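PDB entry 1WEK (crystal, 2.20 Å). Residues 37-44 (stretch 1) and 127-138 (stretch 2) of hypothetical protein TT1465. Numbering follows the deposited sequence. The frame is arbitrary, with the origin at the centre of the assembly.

Stretch 1, residues 37-44: VPLVSVFG
Stretch 2 127-138: LFVRYAVGFVFL

How does the helical start of stretch 2 reach the strand of stretch 1? The helix enters from earlier in the chain, and Phe-128 (phi/psi -70/-27) points its CA-to-CB bond toward stretch 1. Its carbonyl accepts a hydrogen bond from the hydroxyl of Ser-41, with Ser-41 OG 2.6 Å from Phe-128 O; chi1 of Ser-41 is m, at -76°. The Phe-128 ring (chi1 -102°, between wells; chi2 129°) offers one face to Phe-43, whose edge approaches it: Phe-43 CE2 lies 3.6 Å from Phe-128 CZ, the centroids are 4.6 Å apart and the planes meet at 52°. Ser-41 OG sits at the edge of the Phe-128 ring, 3.3 Å from Phe-128 CD2.

What carries the chain from helix to strand? Tyr-131 (phi/psi -117/20; chi1 m) lays its CB 4.1 Å from Leu-39 CD1, while the end of its side chain leads away. Leu-39 is m, t. Ala-132 N bonds back to Val-129 O at 3.0 Å, closing a turn, and Ala-132 CA makes a CA-H...O contact with Leu-39 O at 3.3 Å. The chain turns a corner at Val-133 (-113/4; chi1 m), where Val-133 N donates to that same Leu-39 O at 2.9 Å. With its CA-to-CB bond toward stretch 1, Val-133 places CG2 3.8 Å from Val-40 CG2 and 4.1 Å from Pro-38 CB, a small apolar cluster.

How are the two strands registered? Strand 39-43 runs parallel to the strand of stretch 2 that ends at Phe-137, with axes 4.8 Å apart at closest approach and N-to-C directions 18° apart. Ser-41 pairs with Phe-135 (CA to CA 4.9 Å), Val-42 with Val-136 (4.8 Å) and Phe-43 with Phe-137 (4.8 Å). Extended backbones, such as Val-42 at -129/136 and Phe-135 at -139/131, let Ser-41 use both of its backbone polar groups: Ser-41 N donates to Gly-134 O at 3.1 Å and Ser-41 O accepts from Val-136 N at 3.0 Å. Phe-43 N then donates to Val-136 O at 2.8 Å, so Val-136 bonds to the residues on either side of its partner, Val-42.

Which side chains fill the two faces of this sheet? Phe-135 (m, chi2 85°) shares a face with Ser-41, Phe-43 and Phe-137; its CD2 lies 4.0 Å from Phe-43 CE1, edge beside edge. Val-136 (t) shares the other with Val-42 (t), its CB 4.3 Å from Val-42 CG1, while its CG2 is 4.1 Å from CG1 of Val-40 (t). Phe-137 (m, chi2 84°) lies nearly parallel to Phe-43 (m, chi2 85°), planes at 7° and centroids 4.6 Å apart, but the rings are slid and barely overlap; Phe-43 CD1 comes within 3.2 Å of Phe-137 CE2.

How does the pairing finish? Leu-138 N donates to Phe-43 O at a short 2.6 Å, and Leu-138 CD1 rests 3.9 Å from Val-42 CG1. Altogether the contact buries 774 Å².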

# COMPACT_ATOMS: atom_id res chain seq x y z
N VAL A 37 -30.12 -4.25 1.01
CA VAL A 37 -31.25 -4.00 0.15
C VAL A 37 -30.69 -3.60 -1.20
O VAL A 37 -29.57 -3.07 -1.29
CB VAL A 37 -32.13 -2.86 0.69
CG1 VAL A 37 -32.77 -3.28 2.01
CG2 VAL A 37 -31.28 -1.60 0.89
N PRO A 38 -31.43 -3.89 -2.28
CA PRO A 38 -30.97 -3.53 -3.62
C PRO A 38 -30.88 -2.01 -3.61
O PRO A 38 -31.77 -1.34 -3.07
CB PRO A 38 -32.09 -4.06 -4.51
CG PRO A 38 -32.63 -5.19 -3.72
CD PRO A 38 -32.70 -4.63 -2.34
N LEU A 39 -29.81 -1.47 -4.19
CA LEU A 39 -29.63 -0.03 -4.20
C LEU A 39 -29.87 0.60 -5.56
O LEU A 39 -29.36 0.13 -6.58
CB LEU A 39 -28.22 0.32 -3.71
CG LEU A 39 -27.88 -0.17 -2.30
CD1 LEU A 39 -26.41 0.05 -2.03
CD2 LEU A 39 -28.71 0.57 -1.28
N VAL A 40 -30.66 1.66 -5.55
CA VAL A 40 -31.02 2.41 -6.74
C VAL A 40 -30.40 3.81 -6.68
O VAL A 40 -30.63 4.56 -5.72
CB VAL A 40 -32.55 2.55 -6.84
CG1 VAL A 40 -32.92 3.47 -7.98
CG2 VAL A 40 -33.18 1.17 -7.04
N SER A 41 -29.62 4.15 -7.69
CA SER A 41 -28.99 5.47 -7.75
C SER A 41 -29.99 6.44 -8.35
O SER A 41 -30.61 6.14 -9.37
CB SER A 41 -27.73 5.41 -8.59
OG SER A 41 -26.71 4.79 -7.83
N VAL A 42 -30.16 7.58 -7.69
CA VAL A 42 -31.13 8.58 -8.12
C VAL A 42 -30.49 9.96 -8.23
O VAL A 42 -29.73 10.38 -7.37
CB VAL A 42 -32.30 8.61 -7.12
CG1 VAL A 42 -33.42 9.50 -7.63
CG2 VAL A 42 -32.81 7.20 -6.90
N PHE A 43 -30.81 10.66 -9.31
CA PHE A 43 -30.23 11.97 -9.55
C PHE A 43 -31.25 13.05 -9.89
O PHE A 43 -32.27 12.78 -10.52
CB PHE A 43 -29.20 11.87 -10.68
CG PHE A 43 -28.27 10.72 -10.53
CD1 PHE A 43 -28.63 9.45 -10.99
CD2 PHE A 43 -27.04 10.89 -9.90
CE1 PHE A 43 -27.79 8.37 -10.83
CE2 PHE A 43 -26.18 9.81 -9.73
CZ PHE A 43 -26.55 8.54 -10.19
N GLY A 44 -30.94 14.28 -9.50
CA GLY A 44 -31.82 15.38 -9.79
C GLY A 44 -31.19 16.70 -9.39
O GLY A 44 -30.18 16.71 -8.67
N LEU A 127 -18.87 4.74 -6.71
CA LEU A 127 -19.78 4.20 -5.71
C LEU A 127 -21.22 4.24 -6.19
O LEU A 127 -22.04 3.46 -5.75
CB LEU A 127 -19.64 4.98 -4.40
CG LEU A 127 -18.24 4.85 -3.80
CD1 LEU A 127 -18.11 5.74 -2.56
CD2 LEU A 127 -17.98 3.39 -3.45
N PHE A 128 -21.52 5.16 -7.11
CA PHE A 128 -22.86 5.28 -7.64
C PHE A 128 -23.26 4.11 -8.55
O PHE A 128 -24.45 3.79 -8.68
CB PHE A 128 -22.99 6.60 -8.43
CG PHE A 128 -23.69 7.69 -7.67
CD1 PHE A 128 -23.12 8.96 -7.56
CD2 PHE A 128 -24.94 7.46 -7.10
CE1 PHE A 128 -23.79 9.99 -6.90
CE2 PHE A 128 -25.62 8.48 -6.43
CZ PHE A 128 -25.04 9.75 -6.33
N VAL A 129 -22.29 3.46 -9.17
CA VAL A 129 -22.60 2.34 -10.07
C VAL A 129 -22.23 0.97 -9.52
O VAL A 129 -22.96 -0.01 -9.72
CB VAL A 129 -21.91 2.50 -11.45
CG1 VAL A 129 -22.24 3.86 -12.05
CG2 VAL A 129 -20.43 2.36 -11.31
N ARG A 130 -21.10 0.89 -8.82
CA ARG A 130 -20.62 -0.37 -8.28
C ARG A 130 -21.70 -1.24 -7.67
O ARG A 130 -21.72 -2.45 -7.86
CB ARG A 130 -19.52 -0.12 -7.24
CG ARG A 130 -18.57 -1.30 -7.05
CD ARG A 130 -17.31 -0.84 -6.32
NE ARG A 130 -16.13 -1.66 -6.60
CZ ARG A 130 -15.66 -2.63 -5.81
NH1 ARG A 130 -16.28 -2.92 -4.67
NH2 ARG A 130 -14.57 -3.29 -6.16
N TYR A 131 -22.63 -0.62 -6.94
CA TYR A 131 -23.68 -1.39 -6.28
C TYR A 131 -25.10 -1.09 -6.74
O TYR A 131 -26.04 -1.41 -6.03
CB TYR A 131 -23.59 -1.15 -4.76
CG TYR A 131 -22.23 -1.46 -4.17
CD1 TYR A 131 -21.22 -0.50 -4.15
CD2 TYR A 131 -21.93 -2.74 -3.69
CE1 TYR A 131 -19.94 -0.80 -3.68
CE2 TYR A 131 -20.66 -3.05 -3.22
CZ TYR A 131 -19.67 -2.08 -3.22
OH TYR A 131 -18.40 -2.41 -2.79
N ALA A 132 -25.27 -0.51 -7.92
CA ALA A 132 -26.62 -0.17 -8.38
C ALA A 132 -27.34 -1.24 -9.20
O ALA A 132 -26.72 -1.99 -9.95
CB ALA A 132 -26.58 1.13 -9.17
N VAL A 133 -28.66 -1.26 -9.05
CA VAL A 133 -29.52 -2.18 -9.79
C VAL A 133 -30.37 -1.33 -10.72
O VAL A 133 -31.25 -1.84 -11.42
CB VAL A 133 -30.46 -2.97 -8.84
CG1 VAL A 133 -29.66 -3.88 -7.92
CG2 VAL A 133 -31.29 -2.01 -8.01
N GLY A 134 -30.10 -0.03 -10.73
CA GLY A 134 -30.84 0.90 -11.59
C GLY A 134 -30.44 2.36 -11.40
O GLY A 134 -29.78 2.70 -10.41
N PHE A 135 -30.83 3.22 -12.34
CA PHE A 135 -30.52 4.65 -12.29
C PHE A 135 -31.73 5.46 -12.73
O PHE A 135 -32.33 5.19 -13.78
CB PHE A 135 -29.35 5.00 -13.23
CG PHE A 135 -28.13 4.19 -13.00
CD1 PHE A 135 -27.98 2.94 -13.60
CD2 PHE A 135 -27.14 4.65 -12.14
CE1 PHE A 135 -26.87 2.15 -13.34
CE2 PHE A 135 -26.02 3.86 -11.86
CZ PHE A 135 -25.88 2.61 -12.46
N VAL A 136 -32.09 6.47 -11.94
CA VAL A 136 -33.21 7.34 -12.25
C VAL A 136 -32.71 8.80 -12.35
O VAL A 136 -32.14 9.34 -11.40
CB VAL A 136 -34.32 7.27 -11.18
CG1 VAL A 136 -35.58 7.97 -11.69
CG2 VAL A 136 -34.63 5.79 -10.84
N PHE A 137 -32.94 9.43 -13.49
CA PHE A 137 -32.52 10.82 -13.65
C PHE A 137 -33.71 11.78 -13.69
O PHE A 137 -34.53 11.75 -14.61
CB PHE A 137 -31.65 10.94 -14.91
CG PHE A 137 -30.37 10.13 -14.82
CD1 PHE A 137 -30.36 8.78 -15.13
CD2 PHE A 137 -29.22 10.71 -14.32
CE1 PHE A 137 -29.22 8.00 -14.92
CE2 PHE A 137 -28.06 9.93 -14.10
CZ PHE A 137 -28.07 8.57 -14.41
N LEU A 138 -33.81 12.63 -12.67
CA LEU A 138 -34.89 13.62 -12.60
C LEU A 138 -34.35 14.94 -13.15
O LEU A 138 -33.14 15.10 -13.33
CB LEU A 138 -35.36 13.79 -11.15
CG LEU A 138 -36.13 12.61 -10.55
CD1 LEU A 138 -35.66 12.31 -9.12
CD2 LEU A 138 -37.61 12.92 -10.57